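Long-range contacts in alpha-toxin (Clostridium novyi, PDB 2VK9), which is a large clostridial toxin, represented here by its catalytic domain, a glycosyltransferase-family domain of the GT-A type with an N-terminal helical region: residues A[272-276]-A[398-402]; A[84-88]-A[366-370]. The contacts are given in a common frame with arbitrary orientation. Residue numbers count along the deposited sequence, not the author numbering.

Contact 1 (A[272-276]-A[398-402]); sequences IAILK and LNNLI
Two helical segments, 272-276 of helix 263-278 and 398-402 near the start of helix 396-422, pack with local axes 10.8 Å apart and an angle of 146° between their N-to-C directions (signed crossing -146°), so they run roughly antiparallel. They bury 343 Å² in total, largely between aliphatic groups, and no hydrogen bond crosses between them. CA of I272 lies 7.1 Å from CA of I402, and CA of K276 7.6 Å from CA of L398. Each segment closes one helical turn with a backbone hydrogen bond, K276 N to I272 O (3.0 Å) and I402 N to L398 O (2.9 Å). L398, with chi1 t and chi2 p, reaches across at the K276 end: its CD2 stands 3.9 Å from CA of K276, and its CD1 is 4.2 Å from CB of L275. N399 starts with its CA-CB bond pointing away, but chi1 m brings its ND2 back to 3.7 Å from CE of K276, a contact without a hydrogen bond. Both helices belong to the GT-A glycosyltransferase domain and lie against its central mixed sheet, where L275 touches I389 and L398 touches S391 of strand 382-391. L401, again t then p, sets CD2 4.0 Å from CG1 of I272; Y480 of helix 477-488 touches both residues. I402 (m, t) meets I272 (m, t) most tightly, its CG1 3.5 Å from CG2 of I272, while its CD1 lies 3.6 Å from CD of K276, whose chain extends all-trans over the second helix.

Contact 2 (A[84-88]-A[366-370]); sequences RELIK and SQLEI
Segment 84-88 is one turn of helix 69-90, closed by the backbone hydrogen bond from K88 N to R84 O at 3.2 Å; segment 366-370 is loop, and S366 to E369 form a type I beta turn with E369 N hydrogen-bonded to S366 O at 3.2 Å. The turn leads into strand 371-376 at the edge of the GT-A sheet, so the contact joins helix 69-90, at the end of the N-terminal helical region, to the loop entering that edge strand. The turn's corners Q367 (phi/psi -65/-7) and L368 (-92/-25) are followed by extended E369 (-107/167). The backbones come closest at I87 and S366, with CA atoms 5.8 Å apart; O of I87 lies 3.5 Å from CB of S366. L368 (m, t) points toward the helix, its CD1 3.9 Å from both CG1 of I87 and CD2 of L86. The CA-CB bond of L86 points sideways to the turn, but its t, p rotamer brings CD2 near L368. The interface buries 210 Å² with no hydrogen bond between the segments. Polar links lie beside it: S366 OG is hydrogen-bonded to OG of S90, two residues beyond the helical segment, and E369 OE2 forms a salt bridge with NH1 of R91. E369, chi1 p, folds back over its own turn, OE2 accepting the hydrogen bond from S366 N at 2.9 Å, and its OE1 rests 3.5 Å from CG2 of I87.

Overall arrangement
Contact 1 lies within the GT-A fold, centred about 12 Å from the centre of the chain; contact 2 lies farther out, its centre about 21 Å from the same point, where helix 69-90 packs on the loop before strand 371-376. The two centres are about 17 Å apart. They touch directly, with N of L398 3.8 Å from CG2 of I370, a packing contact. The start of helix 396-422 connects them further: OG1 of T397, immediately before L398, hydrogen-bonds to O of L368, the two residues are also joined by a backbone hydrogen bond, and S395 OG bonds to O of E369 and weakly to N of L398. Along the chain their segments alternate, in the order 84-88, 272-276, 366-370, 398-402.

Contact 1 (A[272-276]-A[398-402])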
loop_
_atom_site.group_PDB
_atom_site.type_symbol
_atom_site.label_atom_id
_atom_site.label_comp_id
_atom_site.label_asym_id
_atom_site.label_seq_id
_atom_site.Cartn_x
_atom_site.Cartn_y
_atom_site.Cartn_z
ATOM N N ILE A 272 -7.697 2.645 3.303
ATOM C CA ILE A 272 -8.402 3.404 2.297
ATOM C C ILE A 272 -9.745 3.858 2.849
ATOM O O ILE A 272 -10.112 5.032 2.718
ATOM C CB ILE A 272 -8.539 2.580 1.010
ATOM C CG1 ILE A 272 -7.156 2.386 0.384
ATOM C CG2 ILE A 272 -9.461 3.265 0.024
ATOM C CD1 ILE A 272 -7.141 1.426 -0.800
ATOM N N ALA A 273 -10.462 2.940 3.486
ATOM C CA ALA A 273 -11.728 3.259 4.116
ATOM C C ALA A 273 -11.555 4.331 5.205
ATOM O O ALA A 273 -12.375 5.242 5.299
ATOM C CB ALA A 273 -12.390 1.998 4.665
ATOM N N ILE A 274 -10.490 4.239 6.006
ATOM C CA ILE A 274 -10.236 5.236 7.051
ATOM C C ILE A 274 -10.127 6.623 6.419
ATOM O O ILE A 274 -10.823 7.563 6.825
ATOM C CB ILE A 274 -8.946 4.958 7.866
ATOM C CG1 ILE A 274 -9.015 3.622 8.610
ATOM C CG2 ILE A 274 -8.660 6.100 8.836
ATOM C CD1 ILE A 274 -9.943 3.611 9.781
ATOM N N LEU A 275 -9.263 6.748 5.419
ATOM C CA LEU A 275 -9.099 8.028 4.736
ATOM C C LEU A 275 -10.383 8.539 4.100
ATOM O O LEU A 275 -10.626 9.743 4.123
ATOM C CB LEU A 275 -7.985 7.969 3.697
ATOM C CG LEU A 275 -6.580 7.731 4.246
ATOM C CD1 LEU A 275 -5.654 7.321 3.122
ATOM C CD2 LEU A 275 -6.067 8.975 4.956
ATOM N N LYS A 276 -11.217 7.655 3.555
ATOM C CA LYS A 276 -12.472 8.134 2.990
ATOM C C LYS A 276 -13.480 8.565 4.053
ATOM O O LYS A 276 -14.392 9.337 3.776
ATOM C CB LYS A 276 -13.108 7.144 2.022
ATOM C CG LYS A 276 -13.904 7.881 0.951
ATOM C CD LYS A 276 -15.050 7.066 0.450
ATOM C CE LYS A 276 -15.680 7.713 -0.800
ATOM N NZ LYS A 276 -16.344 6.695 -1.739
ATOM N N LEU A 398 -8.156 9.987 -4.459
ATOM C CA LEU A 398 -8.668 9.015 -3.509
ATOM C C LEU A 398 -9.826 8.227 -4.110
ATOM O O LEU A 398 -9.897 7.005 -3.956
ATOM C CB LEU A 398 -9.101 9.683 -2.207
ATOM C CG LEU A 398 -9.448 8.741 -1.038
ATOM C CD1 LEU A 398 -8.209 8.134 -0.445
ATOM C CD2 LEU A 398 -10.232 9.467 0.040
ATOM N N ASN A 399 -10.734 8.916 -4.798
ATOM C CA ASN A 399 -11.810 8.216 -5.493
ATOM C C ASN A 399 -11.277 7.286 -6.567
ATOM O O ASN A 399 -11.827 6.202 -6.761
ATOM C CB ASN A 399 -12.853 9.180 -6.059
ATOM C CG ASN A 399 -13.798 9.721 -4.978
ATOM O OD1 ASN A 399 -14.113 10.918 -4.960
ATOM N ND2 ASN A 399 -14.245 8.843 -4.064
ATOM N N ASN A 400 -10.198 7.696 -7.231
ATOM C CA ASN A 400 -9.523 6.845 -8.193
ATOM C C ASN A 400 -8.859 5.643 -7.545
ATOM O O ASN A 400 -8.837 4.555 -8.128
ATOM C CB ASN A 400 -8.479 7.626 -8.977
ATOM C CG ASN A 400 -9.087 8.589 -9.965
ATOM O OD1 ASN A 400 -10.243 8.438 -10.396
ATOM N ND2 ASN A 400 -8.303 9.597 -10.338
ATOM N N LEU A 401 -8.315 5.849 -6.347
ATOM C CA LEU A 401 -7.749 4.773 -5.539
ATOM C C LEU A 401 -8.787 3.719 -5.162
ATOM O O LEU A 401 -8.529 2.528 -5.308
ATOM C CB LEU A 401 -7.091 5.336 -4.287
ATOM C CG LEU A 401 -6.250 4.391 -3.428
ATOM C CD1 LEU A 401 -5.070 3.853 -4.212
ATOM C CD2 LEU A 401 -5.781 5.130 -2.186
ATOM N N ILE A 402 -9.957 4.158 -4.697
ATOM C CA ILE A 402 -11.033 3.238 -4.298
ATOM C C ILE A 402 -11.545 2.500 -5.520
ATOM O O ILE A 402 -11.873 1.314 -5.448
ATOM C CB ILE A 402 -12.219 3.970 -3.607
ATOM C CG1 ILE A 402 -11.798 4.534 -2.248
ATOM C CG2 ILE A 402 -13.423 3.038 -3.449
ATOM C CD1 ILE A 402 -12.575 5.759 -1.819
#

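Contact 2 (A[84-88]-A[366-370])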
loop_
_atom_site.group_PDB
_atom_site.type_symbol
_atom_site.label_atom_id
_atom_site.label_comp_id
_atom_site.label_asym_id
_atom_site.label_seq_id
_atom_site.Cartn_x
_atom_site.Cartn_y
_atom_site.Cartn_z
ATOM N N ARG A 84 -0.491 20.084 -13.812
ATOM C CA ARG A 84 0.566 20.420 -12.863
ATOM C C ARG A 84 0.421 21.808 -12.253
ATOM O O ARG A 84 0.627 21.972 -11.051
ATOM C CB ARG A 84 1.938 20.284 -13.521
ATOM C CG ARG A 84 2.425 18.863 -13.567
ATOM C CD ARG A 84 3.705 18.705 -14.363
ATOM N NE ARG A 84 4.894 19.139 -13.628
ATOM C CZ ARG A 84 6.124 19.162 -14.148
ATOM N NH1 ARG A 84 6.329 18.765 -15.411
ATOM N NH2 ARG A 84 7.158 19.581 -13.416
ATOM N N GLU A 85 0.072 22.801 -13.072
ATOM C CA GLU A 85 -0.130 24.161 -12.583
ATOM C C GLU A 85 -1.388 24.269 -11.738
ATOM O O GLU A 85 -1.414 24.983 -10.741
ATOM C CB GLU A 85 -0.191 25.166 -13.739
ATOM C CG GLU A 85 1.177 25.594 -14.290
ATOM C CD GLU A 85 2.109 26.201 -13.229
ATOM O OE1 GLU A 85 1.675 27.129 -12.493
ATOM O OE2 GLU A 85 3.282 25.747 -13.143
ATOM N N LEU A 86 -2.424 23.546 -12.142
ATOM C CA LEU A 86 -3.693 23.580 -11.436
ATOM C C LEU A 86 -3.547 22.975 -10.048
ATOM O O LEU A 86 -4.094 23.500 -9.082
ATOM C CB LEU A 86 -4.783 22.847 -12.224
ATOM C CG LEU A 86 -6.202 22.962 -11.641
ATOM C CD1 LEU A 86 -6.698 24.415 -11.650
ATOM C CD2 LEU A 86 -7.177 22.046 -12.379
ATOM N N ILE A 87 -2.804 21.874 -9.966
ATOM C CA ILE A 87 -2.548 21.194 -8.712
ATOM C C ILE A 87 -1.789 22.122 -7.776
ATOM O O ILE A 87 -2.187 22.296 -6.631
ATOM C CB ILE A 87 -1.769 19.887 -8.936
ATOM C CG1 ILE A 87 -2.694 18.825 -9.522
ATOM C CG2 ILE A 87 -1.161 19.373 -7.647
ATOM C CD1 ILE A 87 -1.950 17.636 -10.096
ATOM N N LYS A 88 -0.724 22.742 -8.281
ATOM C CA LYS A 88 0.138 23.594 -7.462
ATOM C C LYS A 88 -0.550 24.804 -6.851
ATOM O O LYS A 88 -0.228 25.188 -5.723
ATOM C CB LYS A 88 1.380 24.036 -8.235
ATOM C CG LYS A 88 2.451 22.973 -8.246
ATOM C CD LYS A 88 3.661 23.373 -9.076
ATOM C CE LYS A 88 4.575 22.156 -9.304
ATOM N NZ LYS A 88 5.681 22.445 -10.277
ATOM N N SER A 366 -3.840 19.728 -2.508
ATOM C CA SER A 366 -4.835 19.971 -3.536
ATOM C C SER A 366 -5.932 18.911 -3.444
ATOM O O SER A 366 -5.642 17.748 -3.166
ATOM C CB SER A 366 -4.179 19.943 -4.917
ATOM O OG SER A 366 -5.135 20.212 -5.926
ATOM N N GLN A 367 -7.181 19.311 -3.678
ATOM C CA GLN A 367 -8.300 18.365 -3.681
ATOM C C GLN A 367 -8.224 17.333 -4.818
ATOM O O GLN A 367 -9.029 16.404 -4.875
ATOM C CB GLN A 367 -9.639 19.098 -3.728
ATOM C CG GLN A 367 -9.920 19.786 -5.046
ATOM C CD GLN A 367 -11.373 20.228 -5.184
ATOM O OE1 GLN A 367 -12.314 19.526 -4.747
ATOM N NE2 GLN A 367 -11.569 21.401 -5.802
ATOM N N LEU A 368 -7.257 17.507 -5.715
ATOM C CA LEU A 368 -7.059 16.609 -6.843
ATOM C C LEU A 368 -6.079 15.483 -6.517
ATOM O O LEU A 368 -6.148 14.415 -7.126
ATOM C CB LEU A 368 -6.543 17.393 -8.051
ATOM C CG LEU A 368 -7.427 18.461 -8.721
ATOM C CD1 LEU A 368 -6.604 19.272 -9.708
ATOM C CD2 LEU A 368 -8.650 17.854 -9.405
ATOM N N GLU A 369 -5.182 15.722 -5.558
ATOM C CA GLU A 369 -4.060 14.819 -5.272
ATOM C C GLU A 369 -4.228 14.028 -3.962
ATOM O O GLU A 369 -5.111 14.304 -3.155
ATOM C CB GLU A 369 -2.728 15.612 -5.262
ATOM C CG GLU A 369 -2.573 16.615 -4.081
ATOM C CD GLU A 369 -1.338 17.567 -4.165
ATOM O OE1 GLU A 369 -0.392 17.318 -4.963
ATOM O OE2 GLU A 369 -1.319 18.578 -3.408
ATOM N N ILE A 370 -3.392 13.009 -3.791
ATOM C CA ILE A 370 -3.091 12.454 -2.476
ATOM C C ILE A 370 -1.591 12.605 -2.380
ATOM O O ILE A 370 -0.920 12.740 -3.407
ATOM C CB ILE A 370 -3.488 10.957 -2.313
ATOM C CG1 ILE A 370 -2.756 10.071 -3.325
ATOM C CG2 ILE A 370 -5.013 10.769 -2.422
ATOM C CD1 ILE A 370 -3.105 8.617 -3.214
#